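Local coordinates for protein glycerol dehydrogenase (Bacillus coagulans, PDB 6CSJ) that probably oxidises glycerol and related polyols with NAD+, and in this engineered double mutant has acquired D-lactate dehydrogenase activity, at residues L317-E320 with K321-V325; T261-E264 with E265-H268; L305-T308 with L309-G313. The protein carries 2 engineered substitutions. All blocks are in the same frame, centred on the assembly; numbering follows the deposited sequence.

Interaction 1. Residues L317-E320 with K321-V325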
# COMPACT_ATOMS: atom_id res chain seq x y z
N LEU A 317 3.65 2.60 28.08
CA LEU A 317 2.22 2.36 27.97
C LEU A 317 1.48 3.39 28.84
O LEU A 317 1.64 3.40 30.04
CB LEU A 317 1.85 0.95 28.43
CG LEU A 317 2.27 -0.25 27.56
CD1 LEU A 317 3.58 -0.09 26.77
CD2 LEU A 317 2.30 -1.48 28.46
N ASN A 318 0.69 4.23 28.19
CA ASN A 318 -0.15 5.22 28.85
C ASN A 318 -1.60 4.80 28.61
O ASN A 318 -2.03 4.68 27.46
CB ASN A 318 0.13 6.60 28.25
CG ASN A 318 -0.60 7.72 28.95
OD1 ASN A 318 -1.78 7.96 28.70
ND2 ASN A 318 0.10 8.40 29.86
N GLU A 319 -2.35 4.57 29.69
CA GLU A 319 -3.73 4.11 29.57
C GLU A 319 -4.62 5.10 28.82
O GLU A 319 -5.38 4.71 27.95
CB GLU A 319 -4.35 3.76 30.94
CG GLU A 319 -5.86 3.48 30.88
CD GLU A 319 -6.41 2.79 32.12
OE1 GLU A 319 -5.73 2.77 33.17
OE2 GLU A 319 -7.55 2.29 32.06
N GLU A 320 -4.51 6.38 29.17
CA GLU A 320 -5.36 7.42 28.56
C GLU A 320 -5.13 7.50 27.04
O GLU A 320 -6.09 7.56 26.26
CB GLU A 320 -5.10 8.78 29.22
CG GLU A 320 -6.11 9.86 28.85
CD GLU A 320 -5.98 11.10 29.74
OE1 GLU A 320 -4.86 11.63 29.86
OE2 GLU A 320 -7.00 11.55 30.32
N LYS A 321 -3.86 7.48 26.63
CA LYS A 321 -3.50 7.54 25.22
C LYS A 321 -3.97 6.30 24.46
O LYS A 321 -4.54 6.41 23.36
CB LYS A 321 -1.99 7.70 25.05
CG LYS A 321 -1.42 9.02 25.55
CD LYS A 321 -1.59 10.16 24.57
CE LYS A 321 -1.04 11.43 25.18
NZ LYS A 321 0.41 11.34 25.55
N LEU A 322 -3.74 5.13 25.05
CA LEU A 322 -4.15 3.87 24.42
C LEU A 322 -5.66 3.70 24.31
O LEU A 322 -6.13 3.11 23.35
CB LEU A 322 -3.48 2.68 25.12
CG LEU A 322 -1.98 2.56 24.84
CD1 LEU A 322 -1.31 1.59 25.79
CD2 LEU A 322 -1.73 2.14 23.41
N ARG A 323 -6.42 4.26 25.26
CA ARG A 323 -7.89 4.34 25.14
C ARG A 323 -8.29 5.16 23.91
O ARG A 323 -9.21 4.78 23.19
CB ARG A 323 -8.53 5.00 26.37
CG ARG A 323 -8.41 4.23 27.67
CD ARG A 323 -9.57 3.29 27.92
NE ARG A 323 -9.22 2.33 28.98
CZ ARG A 323 -9.77 1.13 29.14
NH1 ARG A 323 -10.72 0.67 28.32
NH2 ARG A 323 -9.34 0.36 30.14
N LYS A 324 -7.61 6.29 23.70
CA LYS A 324 -7.89 7.14 22.53
C LYS A 324 -7.59 6.40 21.22
O LYS A 324 -8.37 6.51 20.26
CB LYS A 324 -7.11 8.46 22.60
CG LYS A 324 -7.55 9.44 23.67
CD LYS A 324 -6.52 10.56 23.79
CE LYS A 324 -6.55 11.30 25.14
NZ LYS A 324 -7.78 12.13 25.23
N VAL A 325 -6.48 5.65 21.21
CA VAL A 325 -6.15 4.78 20.06
C VAL A 325 -7.32 3.82 19.76
O VAL A 325 -7.75 3.69 18.61
CB VAL A 325 -4.85 3.97 20.30
CG1 VAL A 325 -4.64 2.94 19.20
CG2 VAL A 325 -3.63 4.89 20.38

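Interaction 2. Residues T261-E264 with E265-H268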
# COMPACT_ATOMS: atom_id res chain seq x y z
N THR A 261 -2.37 6.84 15.03
CA THR A 261 -2.00 8.25 14.75
C THR A 261 -2.04 9.13 16.01
O THR A 261 -1.30 10.10 16.12
CB THR A 261 -2.90 8.88 13.66
OG1 THR A 261 -2.28 10.08 13.21
CG2 THR A 261 -4.26 9.21 14.22
N VAL A 262 -2.92 8.78 16.95
CA VAL A 262 -2.99 9.40 18.29
C VAL A 262 -1.65 9.38 19.02
O VAL A 262 -1.33 10.33 19.73
CB VAL A 262 -4.05 8.67 19.17
CG1 VAL A 262 -3.97 9.10 20.63
CG2 VAL A 262 -5.46 8.89 18.62
N LEU A 263 -0.89 8.30 18.89
CA LEU A 263 0.45 8.21 19.47
C LEU A 263 1.49 8.89 18.56
O LEU A 263 1.89 8.34 17.52
CB LEU A 263 0.82 6.75 19.73
CG LEU A 263 -0.11 5.98 20.67
CD1 LEU A 263 0.28 4.52 20.76
CD2 LEU A 263 -0.10 6.60 22.07
N GLU A 264 1.91 10.08 18.96
CA GLU A 264 2.84 10.93 18.19
C GLU A 264 4.18 10.25 17.89
O GLU A 264 4.73 10.40 16.80
CB GLU A 264 3.07 12.27 18.93
CG GLU A 264 3.47 12.15 20.40
CD GLU A 264 2.89 13.25 21.28
OE1 GLU A 264 1.69 13.61 21.18
OE2 GLU A 264 3.67 13.75 22.10
N GLU A 265 4.70 9.50 18.87
CA GLU A 265 5.93 8.69 18.68
C GLU A 265 5.89 7.71 17.49
O GLU A 265 6.95 7.32 16.99
CB GLU A 265 6.29 7.88 19.94
CG GLU A 265 6.18 8.56 21.28
CD GLU A 265 4.94 8.15 22.08
OE1 GLU A 265 3.80 8.54 21.71
OE2 GLU A 265 5.12 7.47 23.09
N THR A 266 4.70 7.30 17.03
CA THR A 266 4.57 6.35 15.92
C THR A 266 4.52 7.00 14.54
O THR A 266 4.50 6.27 13.54
CB THR A 266 3.33 5.46 16.06
OG1 THR A 266 2.14 6.23 15.82
CG2 THR A 266 3.27 4.83 17.44
N HIS A 267 4.48 8.33 14.46
CA HIS A 267 4.46 9.04 13.17
C HIS A 267 5.73 8.81 12.32
O HIS A 267 5.66 8.85 11.10
CB HIS A 267 4.21 10.54 13.35
CG HIS A 267 2.84 10.87 13.87
ND1 HIS A 267 2.50 12.11 14.36
CD2 HIS A 267 1.73 10.11 13.99
CE1 HIS A 267 1.24 12.10 14.75
NE2 HIS A 267 0.74 10.90 14.53
N HIS A 268 6.87 8.56 12.96
CA HIS A 268 8.11 8.23 12.23
C HIS A 268 8.12 6.80 11.62
O HIS A 268 9.01 6.49 10.83
CB HIS A 268 9.34 8.48 13.12
CG HIS A 268 9.66 7.36 14.05
ND1 HIS A 268 9.00 7.16 15.25
CD2 HIS A 268 10.59 6.37 13.98
CE1 HIS A 268 9.50 6.11 15.87
NE2 HIS A 268 10.47 5.61 15.12

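Interaction 3. Residues L305-T308 with L309-G313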
# COMPACT_ATOMS: atom_id res chain seq x y z
N LEU A 305 10.16 -6.39 11.27
CA LEU A 305 8.88 -5.71 11.45
C LEU A 305 8.56 -5.61 12.95
O LEU A 305 8.94 -6.48 13.72
CB LEU A 305 7.77 -6.48 10.71
CG LEU A 305 7.76 -6.33 9.19
CD1 LEU A 305 6.76 -7.30 8.57
CD2 LEU A 305 7.44 -4.90 8.77
N PRO A 306 7.84 -4.55 13.37
CA PRO A 306 7.52 -4.39 14.79
C PRO A 306 6.44 -5.37 15.29
O PRO A 306 5.47 -5.64 14.59
CB PRO A 306 7.01 -2.94 14.85
CG PRO A 306 6.47 -2.68 13.50
CD PRO A 306 7.36 -3.41 12.56
N VAL A 307 6.66 -5.91 16.50
CA VAL A 307 5.67 -6.75 17.20
C VAL A 307 5.31 -6.23 18.61
O VAL A 307 4.64 -6.92 19.38
CB VAL A 307 6.13 -8.22 17.30
CG1 VAL A 307 6.32 -8.80 15.91
CG2 VAL A 307 7.42 -8.37 18.13
N THR A 308 5.74 -5.01 18.95
CA THR A 308 5.36 -4.35 20.19
C THR A 308 5.13 -2.87 19.92
O THR A 308 5.51 -2.35 18.87
CB THR A 308 6.46 -4.48 21.27
OG1 THR A 308 7.62 -3.75 20.87
CG2 THR A 308 6.83 -5.93 21.50
N LEU A 309 4.50 -2.20 20.88
CA LEU A 309 4.38 -0.74 20.87
C LEU A 309 5.75 -0.07 20.99
O LEU A 309 5.99 0.96 20.37
CB LEU A 309 3.43 -0.26 21.97
CG LEU A 309 1.97 -0.64 21.74
CD1 LEU A 309 1.16 -0.43 23.01
CD2 LEU A 309 1.37 0.14 20.57
N GLY A 310 6.63 -0.68 21.78
CA GLY A 310 8.04 -0.27 21.84
C GLY A 310 8.71 -0.20 20.48
O GLY A 310 9.36 0.79 20.16
N ASP A 311 8.52 -1.24 19.66
CA ASP A 311 9.08 -1.27 18.30
C ASP A 311 8.56 -0.13 17.40
O ASP A 311 9.20 0.22 16.41
CB ASP A 311 8.82 -2.62 17.60
CG ASP A 311 9.51 -3.80 18.27
OD1 ASP A 311 10.42 -3.60 19.12
OD2 ASP A 311 9.16 -4.95 17.93
N LEU A 312 7.38 0.42 17.73
CA LEU A 312 6.83 1.61 17.07
C LEU A 312 7.27 2.95 17.70
O LEU A 312 6.78 3.99 17.29
CB LEU A 312 5.30 1.56 17.06
CG LEU A 312 4.64 0.32 16.48
CD1 LEU A 312 3.13 0.49 16.59
CD2 LEU A 312 5.06 0.09 15.03
N GLY A 313 8.18 2.91 18.68
CA GLY A 313 8.69 4.12 19.34
C GLY A 313 8.03 4.51 20.65
O GLY A 313 8.43 5.50 21.28

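Interaction 1. Residues L317-E320 with K321-V325
Asn318 OD1 accepts the backbone N-H of Lys321 at 3.0 Å between OD1 and N, with the donor in the carbonyl plane on a lone pair and an N-H...O angle of 161°. The amide reaches this spot because CG stands anti to the backbone N (chi1 -175°), which carries its oxygen to the N-H of Lys321 in the first turn. The side chain of Lys321 crosses it obliquely and lays its CG 3.3 Å from Asn318 OD1, alongside the bonded N-H. On another side of the turn, Glu319 and Arg323 run side by side and point the same way. Their salt bridge joins Glu319 OE2 to Arg323 NH2 at 3.3 Å; the oxygen lies near the guanidinium plane, at its edge, but is met on its anti side by a donor tilted from the carboxylate plane, the two flat groups being turned 37° apart. Arg323 has a stronger polar partner in Asp346, to which NH1 turns, and a cation-pi contact with Tyr349 of helix 345-365. With an alanine here, the Glu319 and Asp346 carboxylates would probably lose their common positive partner and Tyr349 its cation-pi contact. Behind these groups, Leu322 N bonds to Asn318 O at 3.0 Å and Arg323 N to Glu319 O at 2.9 Å, the ordinary helical bonds of the first turn. Just ahead of the cap, Leu317 CB rests 4.2 Å from Leu322 CD1, while Leu322 itself packs on Tyr349. With Asn318 as N-cap and the leucine pair bracketing it as a hydrophobic staple, this is the capped start of helix 319-329 in the helical part of the iron-containing alcohol dehydrogenase fold.

Interaction 2. Residues T261-E264 with E265-H268
His267 holds CG anti to its own carbonyl carbon (chi1 -67°), which turns the imidazole back along the preceding turn until it reaches Thr261. Thr266, the residue before, places OG1 between its backbone N and carbonyl carbon (chi1 71°), directing the hydroxyl at the carbonyl of Leu263. The histidine NE2 carries the proton and gives it to Thr261 O at 2.7 Å; the acceptor offers an in-plane lone pair, although it lies somewhat tilted from the ring plane. Thr261 OG1 comes obliquely to the same nitrogen, forming a second, weak bond with His267 NE2 at 3.4 Å. One face of the ring is taken by Glu264, whose CA sits 4.0 Å from the ring centroid and only 12° off the normal, a CH-pi contact over the middle of the imidazole. Grip at the edge and cover on a face thus fix the ring's rotation. The backbone beneath is a tight turn with 3-10 bonding in the loop between helices 252-259 and 271-285: Thr266 N bonds to Leu263 O at 3.0 Å and His267 N to Glu264 O at 3.1 Å, both donors standing above the carbonyl planes. Leu263 O is approached a second time by Thr266 OG1, at 2.7 Å, but Leu260 O also lies within reach of that one hydroxyl proton, so its allegiance may be divided. The threonine methyl adds apolar packing, Thr266 CG2 lying 3.9 Å from Leu263 CB. Leu263 then packs its side chain on helix 319-329, while Thr266 leans on Val314 and its carbonyl accepts from Lys274 NZ. At the far end of the turn, His268 ND1 bonds weakly to Glu265 O.

Interaction 3. Residues L305-T308 with L309-G313
After an extended Thr308 the backbone takes helical angles at 309-311, without the regular helix bonds, and Pro306 and Asp311 come within 4.9 Å, CA to CA. Both direct CB toward the other, and Pro306 CB meets Asp311 CB closely, at 3.3 Å. From there the aspartate runs alongside Val307, pointing the same way, with CG anti to its own carbonyl carbon (chi1 -65°). Asp311 OD2 thereby takes the backbone N-H of Val307 at 3.0 Å, nearly straight (N-H...O 167°), through the lone pair that faces away from the other carboxylate oxygen. OD1 has its main partner elsewhere, in a salt bridge to Lys363 of helix 345-365, so the two oxygens are held separately and the carboxylate has little scope to turn. Thr308 adds a second bond: its OG1 accepts from Asp311 N at 2.9 Å. This resembles the N-cap bond of an ST motif, hydroxyl to the N-H three residues on, though no regular helix follows in this loop joining helices 290-303 and 319-329. On the apolar side, Leu312 crosses Pro306 at about a right angle and sets CD2 3.5 Å from Pro306 CG, the leucine continuing onto Phe277 and Lys274 of helix 271-285. Leu309 also packs on Phe277, and its backbone N bonds to Asp356 OD1. Gly313 N closes the turn onto Gly310 O at 2.8 Å, with backbone angles at which any side chain on Gly313 would be pressed against the carbonyl O of Leu312.

The three contacts follow one another along the chain as interaction 2, interaction 3, interaction 1, and lie on the same side of the chain's centre, among the helices rather than the six-stranded parallel sheet. Interactions 1 and 2, about 12 Å apart between centres, meet where Lys321 CB reaches Leu263 CD2 at 3.7 Å and Val325 packs on the same leucine. Interactions 2 and 3, also about 12 Å apart, join through Thr266 CG2, 3.6 Å from Leu312 O. Interaction 3 touches interaction 1, about 15 Å away, through Leu309 CD1 and Leu322 CD2 at 3.9 Å. Helix 345-365 backs both 305-313 and 317-325. Loop 261-268 joins helices that, as in related glycerol dehydrogenases, probably contribute metal-binding histidines.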